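Side-chain contact in hypothetical protein yiiX (Escherichia coli, PDB 2IF6), which is thought to be a lipid-binding hydrolase of the permuted papain-like amidase family: residues T34-M39 with Y45-V50. Residues are numbered along the deposited sequence; the frame is centred on the assembly and turned at random.
Sequences TGMLVM and YVFEAV
Met36 and Phe47, like Val38 and Tyr45, face each other as antiparallel hydrogen-bonded pairs, the two short strand axes running at 142° and coming within 4.4 Å. Each pair closes with two backbone bonds: Met36 N to Phe47 O and Phe47 N to Met36 O in the first, Val38 N to Tyr45 O (2.8 Å, 170° at the hydrogen) and Tyr45 N to Val38 O in the second. Between them lies the non-hydrogen-bonded pair Leu37 and Val46, where Leu37 CA adds a CA-H...O contact to Tyr45 O.

Past Gly35 the ladder gives way to a water, which donates to Thr34 O (2.7 Å) and accepts from Ala49 N. On the Leu37 and Val46 face, Val46 CG1, anti to the backbone N (chi1 177°), rests 3.8 Å from Gly35 CA, and Val46 CG2 touches Leu37 CD2 more loosely at 4.5 Å; Ile11 of the next strand packs on both side chains. On the other face Phe47 CB lies 3.3 Å from Met36 O and meets Val38 CG2 at 4.1 Å. The Phe47 ring, obliquely approached by Met36 CE, turns to Val115 and Val119 of helix 112-124. Tyr45 has Val38 O at its ring edge and Arg40 in a cation-pi contact.

Glu48 is held by Thr56 through OE2 and by His33 through OE1; Glu48, His33 and Cys112 are arranged consistently with a Cys-His-Glu triad, still unconfirmed. The beta hairpin of strands 33-40 and 43-49, part of the antiparallel sheet and packed against helix 112-124, probably carries His33 and, inside this contact, Glu48 of the triad, as expected of a permuted papain-like fold.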
ATOM      1  N   THR A  34      -1.105  -2.595  -1.933  1.00 16.18           N
ATOM      2  CA  THR A  34      -0.102  -2.948  -0.909  1.00 16.64           C
ATOM      3  C   THR A  34      -0.817  -3.223   0.420  1.00 16.67           C
ATOM      4  O   THR A  34      -1.955  -2.770   0.635  1.00 15.91           O
ATOM      5  CB  THR A  34       0.992  -1.843  -0.794  1.00 17.39           C
ATOM      6  OG1 THR A  34       2.062  -2.261   0.061  1.00 19.65           O
ATOM      7  CG2 THR A  34       0.419  -0.571  -0.258  1.00 20.59           C
ATOM      8  N   GLY A  35      -0.193  -4.024   1.269  1.00 14.63           N
ATOM      9  CA  GLY A  35      -0.677  -4.197   2.643  1.00 15.51           C
ATOM     10  C   GLY A  35       0.518  -4.541   3.516  1.00 14.99           C
ATOM     11  O   GLY A  35       1.665  -4.639   3.009  1.00 14.50           O
ATOM     12  N   MET A  36       0.270  -4.716   4.811  1.00 14.29           N
ATOM     13  CA  MET A  36       1.366  -4.990   5.755  1.00 14.15           C
ATOM     14  C   MET A  36       1.033  -6.258   6.492  1.00 13.14           C
ATOM     15  O   MET A  36      -0.121  -6.438   6.960  1.00 12.70           O
ATOM     16  CB  MET A  36       1.535  -3.827   6.750  1.00 13.66           C
ATOM     17  CG  MET A  36       2.677  -3.966   7.871  1.00 14.79           C
ATOM     18  SD  MET A  36       2.534  -2.639   9.103  1.00 12.89           S
ATOM     19  CE  MET A  36       1.237  -3.304  10.212  1.00 14.49           C
ATOM     20  N   LEU A  37       2.021  -7.136   6.600  1.00 13.86           N
ATOM     21  CA  LEU A  37       1.848  -8.417   7.294  1.00 14.49           C
ATOM     22  C   LEU A  37       1.623  -8.137   8.790  1.00 14.68           C
ATOM     23  O   LEU A  37       2.280  -7.264   9.362  1.00 13.59           O
ATOM     24  CB  LEU A  37       3.065  -9.323   7.101  1.00 14.92           C
ATOM     25  CG  LEU A  37       3.165 -10.282   5.894  1.00 15.11           C
ATOM     26  CD1 LEU A  37       2.184 -11.413   6.048  1.00 16.07           C
ATOM     27  CD2 LEU A  37       2.969  -9.534   4.569  1.00 17.28           C
ATOM     28  N   VAL A  38       0.645  -8.843   9.381  1.00 14.10           N
ATOM     29  CA  VAL A  38       0.486  -8.901  10.847  1.00 16.47           C
ATOM     30  C   VAL A  38       0.309 -10.389  11.213  1.00 17.37           C
ATOM     31  O   VAL A  38      -0.605 -11.062  10.688  1.00 17.98           O
ATOM     32  CB  VAL A  38      -0.676  -8.045  11.387  1.00 17.47           C
ATOM     33  CG1 VAL A  38      -0.828  -8.236  12.905  1.00 17.55           C
ATOM     34  CG2 VAL A  38      -0.434  -6.593  11.108  1.00 16.67           C
ATOM     35  N   MET A  39       1.215 -10.904  12.043  1.00 16.74           N
ATOM     36  CA  MET A  39       1.101 -12.256  12.579  1.00 18.16           C
ATOM     37  C   MET A  39       0.115 -12.238  13.741  1.00 19.35           C
ATOM     38  O   MET A  39       0.295 -11.532  14.737  1.00 20.64           O
ATOM     39  CB  MET A  39       2.467 -12.842  12.977  1.00 18.65           C
ATOM     40  CG  MET A  39       3.538 -12.697  11.902  1.00 18.12           C
ATOM     41  SD  MET A  39       3.104 -13.312  10.240  1.00 16.14           S
ATOM     42  CE  MET A  39       3.084 -15.044  10.565  1.00 19.50           C
ATOM     43  N   TYR A  45      -1.551 -12.686   8.415  1.00 15.53           N
ATOM     44  CA  TYR A  45      -2.634 -11.935   7.839  1.00 14.88           C
ATOM     45  C   TYR A  45      -2.042 -10.717   7.151  1.00 15.24           C
ATOM     46  O   TYR A  45      -0.965 -10.261   7.534  1.00 15.64           O
ATOM     47  CB  TYR A  45      -3.618 -11.487   8.921  1.00 15.95           C
ATOM     48  CG  TYR A  45      -4.439 -12.645   9.497  1.00 16.48           C
ATOM     49  CD1 TYR A  45      -5.816 -12.746   9.247  1.00 15.75           C
ATOM     50  CD2 TYR A  45      -3.841 -13.626  10.294  1.00 13.75           C
ATOM     51  CE1 TYR A  45      -6.563 -13.793   9.768  1.00 16.02           C
ATOM     52  CE2 TYR A  45      -4.593 -14.719  10.818  1.00 14.18           C
ATOM     53  CZ  TYR A  45      -5.952 -14.765  10.558  1.00 17.71           C
ATOM     54  OH  TYR A  45      -6.705 -15.805  11.056  1.00 20.40           O
ATOM     55  N   VAL A  46      -2.761 -10.177   6.173  1.00 13.15           N
ATOM     56  CA  VAL A  46      -2.380  -8.936   5.522  1.00 13.82           C
ATOM     57  C   VAL A  46      -3.364  -7.834   5.969  1.00 14.54           C
ATOM     58  O   VAL A  46      -4.584  -7.898   5.685  1.00 16.18           O
ATOM     59  CB  VAL A  46      -2.331  -9.067   3.954  1.00 12.71           C
ATOM     60  CG1 VAL A  46      -1.995  -7.701   3.305  1.00 12.84           C
ATOM     61  CG2 VAL A  46      -1.329 -10.149   3.533  1.00 11.71           C
ATOM     62  N   PHE A  47      -2.826  -6.836   6.681  1.00 14.47           N
ATOM     63  CA  PHE A  47      -3.568  -5.633   7.072  1.00 14.36           C
ATOM     64  C   PHE A  47      -3.604  -4.722   5.851  1.00 15.21           C
ATOM     65  O   PHE A  47      -2.534  -4.336   5.348  1.00 13.52           O
ATOM     66  CB  PHE A  47      -2.761  -4.938   8.188  1.00 15.17           C
ATOM     67  CG  PHE A  47      -3.241  -3.562   8.557  1.00 14.99           C
ATOM     68  CD1 PHE A  47      -4.309  -3.403   9.451  1.00 15.66           C
ATOM     69  CD2 PHE A  47      -2.588  -2.413   8.064  1.00 14.75           C
ATOM     70  CE1 PHE A  47      -4.752  -2.132   9.862  1.00 14.83           C
ATOM     71  CE2 PHE A  47      -3.041  -1.109   8.461  1.00 19.63           C
ATOM     72  CZ  PHE A  47      -4.124  -0.983   9.366  1.00 17.01           C
ATOM     73  N   GLU A  48      -4.808  -4.397   5.359  1.00 14.54           N
ATOM     74  CA  GLU A  48      -4.922  -3.622   4.111  1.00 15.48           C
ATOM     75  C   GLU A  48      -6.141  -2.713   4.113  1.00 15.71           C
ATOM     76  O   GLU A  48      -7.140  -3.036   4.749  1.00 14.85           O
ATOM     77  CB  GLU A  48      -5.024  -4.572   2.917  1.00 14.79           C
ATOM     78  CG  GLU A  48      -6.175  -5.603   3.100  1.00 17.79           C
ATOM     79  CD  GLU A  48      -6.470  -6.394   1.847  1.00 22.36           C
ATOM     80  OE1 GLU A  48      -5.981  -6.026   0.757  1.00 26.74           O
ATOM     81  OE2 GLU A  48      -7.232  -7.378   1.935  1.00 23.78           O
ATOM     82  N   ALA A  49      -6.044  -1.588   3.412  1.00 15.91           N
ATOM     83  CA  ALA A  49      -7.174  -0.658   3.262  1.00 19.13           C
ATOM     84  C   ALA A  49      -7.850  -1.017   1.958  1.00 21.00           C
ATOM     85  O   ALA A  49      -7.351  -0.680   0.893  1.00 22.00           O
ATOM     86  CB  ALA A  49      -6.685   0.769   3.245  1.00 18.32           C
ATOM     87  N   VAL A  50      -8.952  -1.750   2.043  1.00 22.53           N
ATOM     88  CA  VAL A  50      -9.777  -2.060   0.860  1.00 23.98           C
ATOM     89  C   VAL A  50     -11.263  -1.711   1.037  1.00 24.49           C
ATOM     90  O   VAL A  50     -12.099  -2.203   0.308  1.00 26.27           O
ATOM     91  CB  VAL A  50      -9.663  -3.531   0.447  1.00 23.23           C
ATOM     92  CG1 VAL A  50      -8.269  -3.828  -0.086  1.00 23.97           C
ATOM     93  CG2 VAL A  50     -10.037  -4.478   1.614  1.00 24.90           C
TER
HETATM   94  O   HOH W   1      -3.316  -1.426   2.483  1.00 16.44           O